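Local coordinates for GCN5-related N-acetyltransferase (Kribbella flavida, PDB 4H89), which probably transfers an acyl group other than an amino-acyl group, most likely acetyl from acetyl-coenzyme A, as GNAT-family enzymes do, at residues V11-D16 with Q59-V64; P80-P85 with A124-A129. All blocks are in the same frame, centred on the assembly; numbering follows the deposited sequence.

In the fold
Both interactions belong to the mixed beta sheet of a GNAT fold, at different places along its strand order. Interaction 1 joins strand 10-13, outermost in the chain's own sheet, to strand 61-66. Interaction 2 ties the turn after strand 72-80 to strand 124-131, across the intervening strand 89-96. Their centres lie about 19 Å apart, yet the two touch where the ring of Pro80 packs against the chain just before strand 61-66, with Pro80 CD 3.3 Å from Gln59 O. Within the assembly, interaction 1 is made by this chain alone, whereas residues of interaction 2 also meet the second subunit.

Interaction 1 of 2, residues V11-D16 with Q59-V64; sequences VRDAED and QSRTTV
Strand 11-13 runs antiparallel to strand 61-64 as the edge pairing of the sheet, and the backbone sets its register. Arg12 and Val64 form a hydrogen-bonded pair: Arg12 N gives its hydrogen to Val64 O at 3.0 Å, and Val64 N returns one to Arg12 O at 2.8 Å, both nearly along the C=O axes. As the chain leaves the strand, Ala14 N still reaches Thr62 O at 2.9 Å, although it comes from above the carbonyl plane.

The side chains of Arg12 and Val64 lie alongside each other, pointing the same way. Arg12 CG takes the crowded position between backbone N and carbonyl carbon (chi1 60°), and the chain then runs extended. This brings one guanidinium face over Val64 CG2, 3.4 Å from Arg12 NH1, while Glu15 OE2 sits over the opposite face as a partner in charge alone. Arg12 NH1 also bonds Asp13 O and makes a salt bridge to Asp18. Branched Val64 turns its other methyl, CG1, to the small Ala14 CB.

Arg61 starts with CG anti to its backbone N (chi1 175°) and stays extended, crossing Asp13 at about a right angle. Asp13 CB points away from strand 61-64, but CG, anti to the carbonyl carbon, brings the carboxylate back. Arg61 NE, 2.8 Å from Asp13 OD1, meets it from above the carboxylate plane; Arg61 NH2, at 3.1 Å from Asp13 OD1, lies nearly along the C-O axis. Thr63 CG2 covers the centre of one guanidinium face. Arginine's several N-H groups also serve a water bound to Val11 O and Asp112 of helix 105-119.

Arg61 alone of the two arginines carries charge across to the edge strand, while Arg12 braces the chain just after its own strand; the doubly gripped Asp13 would probably stay ionised.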
loop_
_atom_site.group_PDB
_atom_site.type_symbol
_atom_site.label_atom_id
_atom_site.label_comp_id
_atom_site.label_asym_id
_atom_site.label_seq_id
_atom_site.Cartn_x
_atom_site.Cartn_y
_atom_site.Cartn_z
ATOM N N VAL A 11 21.889 -15.378 -6.447
ATOM C CA VAL A 11 21.150 -14.126 -6.354
ATOM C C VAL A 11 22.188 -12.973 -6.312
ATOM O O VAL A 11 23.081 -12.961 -5.463
ATOM C CB VAL A 11 20.241 -14.089 -5.107
ATOM C CG1 VAL A 11 19.499 -12.760 -5.080
ATOM C CG2 VAL A 11 19.282 -15.254 -5.114
ATOM N N ARG A 12 22.003 -12.028 -7.221
ATOM C CA ARG A 12 22.915 -10.908 -7.330
ATOM C C ARG A 12 22.104 -9.671 -7.689
ATOM O O ARG A 12 20.938 -9.743 -8.105
ATOM C CB ARG A 12 23.971 -11.128 -8.420
ATOM C CG ARG A 12 23.415 -11.322 -9.824
ATOM C CD ARG A 12 24.488 -11.188 -10.893
ATOM N NE ARG A 12 24.013 -11.491 -12.241
ATOM C CZ ARG A 12 23.244 -10.694 -13.027
ATOM N NH1 ARG A 12 22.819 -9.505 -12.655
ATOM N NH2 ARG A 12 22.874 -11.078 -14.262
ATOM N N ASP A 13 22.726 -8.492 -7.512
ATOM C CA ASP A 13 22.085 -7.271 -7.913
ATOM C C ASP A 13 21.722 -7.349 -9.413
ATOM O O ASP A 13 22.474 -7.834 -10.246
ATOM C CB ASP A 13 22.986 -6.045 -7.737
ATOM C CG ASP A 13 23.247 -5.676 -6.311
ATOM O OD1 ASP A 13 22.849 -6.362 -5.367
ATOM O OD2 ASP A 13 23.933 -4.635 -6.160
ATOM N N ALA A 14 20.537 -6.863 -9.747
ATOM C CA ALA A 14 20.104 -6.771 -11.126
ATOM C C ALA A 14 20.957 -5.721 -11.837
ATOM O O ALA A 14 21.301 -4.699 -11.256
ATOM C CB ALA A 14 18.639 -6.395 -11.191
ATOM N N GLU A 15 21.265 -5.997 -13.103
ATOM C CA GLU A 15 21.946 -5.069 -13.991
ATOM C C GLU A 15 20.893 -4.536 -14.928
ATOM O O GLU A 15 19.878 -5.189 -15.163
ATOM C CB GLU A 15 23.064 -5.808 -14.770
ATOM C CG GLU A 15 24.171 -6.273 -13.787
ATOM C CD GLU A 15 25.139 -7.376 -14.270
ATOM O OE1 GLU A 15 25.277 -7.622 -15.493
ATOM O OE2 GLU A 15 25.797 -8.009 -13.388
ATOM N N ASP A 16 21.101 -3.359 -15.479
ATOM C CA ASP A 16 20.118 -2.767 -16.408
ATOM C C ASP A 16 19.774 -3.663 -17.579
ATOM O O ASP A 16 18.591 -3.801 -17.964
ATOM C CB ASP A 16 20.629 -1.448 -16.917
ATOM C CG ASP A 16 20.767 -0.442 -15.817
ATOM O OD1 ASP A 16 19.710 -0.045 -15.247
ATOM O OD2 ASP A 16 21.932 -0.096 -15.503
ATOM N N GLN A 59 17.234 3.186 0.304
ATOM C CA GLN A 59 17.295 1.852 0.921
ATOM C C GLN A 59 16.457 0.852 0.144
ATOM O O GLN A 59 15.504 0.281 0.661
ATOM C CB GLN A 59 16.825 1.926 2.371
ATOM C CG GLN A 59 17.775 2.690 3.286
ATOM C CD GLN A 59 17.876 2.019 4.622
ATOM O OE1 GLN A 59 16.962 2.112 5.421
ATOM N NE2 GLN A 59 18.990 1.317 4.868
ATOM N N SER A 60 16.830 0.684 -1.108
ATOM C CA SER A 60 16.079 -0.146 -2.053
ATOM C C SER A 60 17.052 -0.907 -2.907
ATOM O O SER A 60 18.192 -0.522 -3.048
ATOM C CB SER A 60 15.227 0.765 -2.937
ATOM O OG SER A 60 14.208 1.426 -2.168
ATOM N N ARG A 61 16.565 -2.010 -3.493
ATOM C CA ARG A 61 17.426 -2.887 -4.268
ATOM C C ARG A 61 16.585 -3.772 -5.151
ATOM O O ARG A 61 15.453 -4.095 -4.790
ATOM C CB ARG A 61 18.304 -3.710 -3.306
ATOM C CG ARG A 61 19.208 -4.787 -3.922
ATOM C CD ARG A 61 20.143 -5.291 -2.823
ATOM N NE ARG A 61 21.006 -6.369 -3.273
ATOM C CZ ARG A 61 20.925 -7.633 -2.885
ATOM N NH1 ARG A 61 19.992 -8.016 -2.049
ATOM N NH2 ARG A 61 21.784 -8.472 -3.369
ATOM N N THR A 62 17.142 -4.132 -6.310
ATOM C CA THR A 62 16.529 -5.149 -7.182
ATOM C C THR A 62 17.569 -6.197 -7.448
ATOM O O THR A 62 18.728 -5.879 -7.740
ATOM C CB THR A 62 16.030 -4.509 -8.470
ATOM O OG1 THR A 62 15.150 -3.433 -8.152
ATOM C CG2 THR A 62 15.346 -5.515 -9.396
ATOM N N THR A 63 17.157 -7.461 -7.356
ATOM C CA THR A 63 18.019 -8.602 -7.593
ATOM C C THR A 63 17.482 -9.487 -8.700
ATOM O O THR A 63 16.298 -9.403 -9.038
ATOM C CB THR A 63 18.155 -9.474 -6.345
ATOM O OG1 THR A 63 16.876 -9.973 -5.988
ATOM C CG2 THR A 63 18.733 -8.670 -5.197
ATOM N N VAL A 64 18.379 -10.320 -9.209
ATOM C CA VAL A 64 17.996 -11.434 -10.089
ATOM C C VAL A 64 18.556 -12.716 -9.512
ATOM O O VAL A 64 19.626 -12.715 -8.882
ATOM C CB VAL A 64 18.425 -11.274 -11.555
ATOM C CG1 VAL A 64 17.602 -10.222 -12.242
ATOM C CG2 VAL A 64 19.915 -11.000 -11.661
HETATM O O HOH W 1 23.051 -11.219 -3.319
#

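Interaction 2 of 2, residues P80-P85 with A124-A129; sequences PNRPGP and AIQFNA
Asn81 CA lies 7.1 Å from Gln126 CA, too far for backbone pairing, and the Asn81 side chain spans the distance between residues 80-85 and 124-129. Its CB points toward the other segment, and CG stands anti to the backbone N (chi1 -160°), which carries the amide to Asn128, where the chain turns a corner. The two carboxamides meet tip to tip, 10° from coplanar. Asn81 OD1 receives Asn128 ND2 at 2.8 Å and Asn81 ND2 gives to Asn128 OD1 at 3.0 Å, each on a lone pair of the receiving oxygen; asparagine suits this, with donor and acceptor on one short stem. Asn81 ND2 also lies 3.4 Å from Gln126 CD, the amide planes 59° apart, and donates to a water 2.9 Å away. That water also accepts from Arg82 NH2 and donates to Gln126 OE1. Arg82 packs on Ala129 of the second subunit as well.

An alanine in place of Asn81 would remove both amide bonds and the water's ND2 donor, and would probably loosen the turn from Asn128.

The paired amides thus satisfy each other in nearly one plane, which fixes the rotation of both, while the water joins Arg82 to Gln126.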
loop_
_atom_site.group_PDB
_atom_site.type_symbol
_atom_site.label_atom_id
_atom_site.label_comp_id
_atom_site.label_asym_id
_atom_site.label_seq_id
_atom_site.Cartn_x
_atom_site.Cartn_y
_atom_site.Cartn_z
ATOM N N PRO A 80 11.718 0.358 1.397
ATOM C CA PRO A 80 10.925 0.644 2.592
ATOM C C PRO A 80 9.430 0.530 2.287
ATOM O O PRO A 80 8.956 1.014 1.227
ATOM C CB PRO A 80 11.326 2.093 2.964
ATOM C CG PRO A 80 12.623 2.323 2.220
ATOM C CD PRO A 80 12.482 1.526 0.966
ATOM N N ASN A 81 8.652 -0.064 3.176
ATOM C CA ASN A 81 7.238 -0.252 2.919
ATOM C C ASN A 81 6.473 1.037 2.911
ATOM O O ASN A 81 5.488 1.151 2.209
ATOM C CB ASN A 81 6.597 -1.210 3.913
ATOM C CG ASN A 81 5.282 -1.800 3.392
ATOM O OD1 ASN A 81 5.163 -2.125 2.195
ATOM N ND2 ASN A 81 4.304 -1.939 4.261
ATOM N N ARG A 82 6.898 1.981 3.746
ATOM C CA ARG A 82 6.291 3.283 3.880
ATOM C C ARG A 82 7.432 4.270 4.123
ATOM O O ARG A 82 8.471 3.906 4.596
ATOM C CB ARG A 82 5.317 3.331 5.100
ATOM C CG ARG A 82 4.114 2.438 4.867
ATOM C CD ARG A 82 3.095 2.345 5.998
ATOM N NE ARG A 82 1.807 1.981 5.362
ATOM C CZ ARG A 82 1.281 0.762 5.309
ATOM N NH1 ARG A 82 0.169 0.582 4.601
ATOM N NH2 ARG A 82 1.794 -0.265 6.008
ATOM N N PRO A 83 7.207 5.525 3.774
ATOM C CA PRO A 83 8.253 6.526 3.967
ATOM C C PRO A 83 8.249 7.077 5.373
ATOM O O PRO A 83 7.398 6.764 6.199
ATOM C CB PRO A 83 7.861 7.615 2.964
ATOM C CG PRO A 83 6.379 7.524 2.916
ATOM C CD PRO A 83 6.061 6.043 3.037
ATOM N N GLY A 84 9.216 7.936 5.636
ATOM C CA GLY A 84 9.258 8.669 6.887
ATOM C C GLY A 84 9.191 7.787 8.119
ATOM O O GLY A 84 10.009 6.899 8.324
ATOM N N PRO A 85 8.161 8.015 8.964
ATOM C CA PRO A 85 8.105 7.271 10.212
ATOM C C PRO A 85 7.704 5.816 10.069
ATOM O O PRO A 85 7.666 5.110 11.058
ATOM C CB PRO A 85 7.080 8.056 11.029
ATOM C CG PRO A 85 6.168 8.639 10.011
ATOM C CD PRO A 85 7.073 8.989 8.864
ATOM N N ALA A 124 11.882 -4.833 10.515
ATOM C CA ALA A 124 10.868 -5.808 10.152
ATOM C C ALA A 124 10.676 -5.764 8.650
ATOM O O ALA A 124 11.181 -4.887 7.983
ATOM C CB ALA A 124 9.569 -5.504 10.873
ATOM N N ILE A 125 9.931 -6.756 8.190
ATOM C CA ILE A 125 9.500 -6.862 6.799
ATOM C C ILE A 125 7.996 -7.128 6.780
ATOM O O ILE A 125 7.488 -7.915 7.559
ATOM C CB ILE A 125 10.184 -8.021 6.060
ATOM C CG1 ILE A 125 11.695 -7.970 6.217
ATOM C CG2 ILE A 125 9.850 -8.005 4.574
ATOM C CD1 ILE A 125 12.432 -9.250 5.846
ATOM N N GLN A 126 7.290 -6.467 5.879
ATOM C CA GLN A 126 5.851 -6.624 5.740
ATOM C C GLN A 126 5.527 -6.889 4.275
ATOM O O GLN A 126 6.052 -6.202 3.392
ATOM C CB GLN A 126 5.171 -5.326 6.194
ATOM C CG GLN A 126 3.675 -5.281 6.066
ATOM C CD GLN A 126 3.086 -4.059 6.676
ATOM O OE1 GLN A 126 3.641 -3.470 7.640
ATOM N NE2 GLN A 126 1.935 -3.668 6.172
ATOM N N PHE A 127 4.638 -7.857 4.028
ATOM C CA PHE A 127 4.020 -8.056 2.704
ATOM C C PHE A 127 2.562 -7.621 2.856
ATOM O O PHE A 127 1.829 -8.185 3.655
ATOM C CB PHE A 127 4.104 -9.536 2.252
ATOM C CG PHE A 127 5.492 -10.057 2.100
ATOM C CD1 PHE A 127 6.609 -9.217 1.895
ATOM C CD2 PHE A 127 5.728 -11.407 2.224
ATOM C CE1 PHE A 127 7.890 -9.749 1.712
ATOM C CE2 PHE A 127 6.970 -11.963 2.034
ATOM C CZ PHE A 127 8.075 -11.134 1.801
ATOM N N ASN A 128 2.153 -6.620 2.076
ATOM C CA ASN A 128 0.861 -6.016 2.268
ATOM C C ASN A 128 -0.306 -6.846 1.790
ATOM O O ASN A 128 -1.420 -6.671 2.280
ATOM C CB ASN A 128 0.850 -4.666 1.566
ATOM C CG ASN A 128 1.966 -3.822 2.054
ATOM O OD1 ASN A 128 2.011 -3.534 3.265
ATOM N ND2 ASN A 128 2.982 -3.572 1.176
ATOM N N ALA A 129 -0.056 -7.708 0.802
ATOM C CA ALA A 129 -1.126 -8.416 0.137
ATOM C C ALA A 129 -0.620 -9.695 -0.474
ATOM O O ALA A 129 0.064 -9.707 -1.496
ATOM C CB ALA A 129 -1.722 -7.546 -0.942
HETATM O O HOH W 2 4.265 -0.882 6.999
#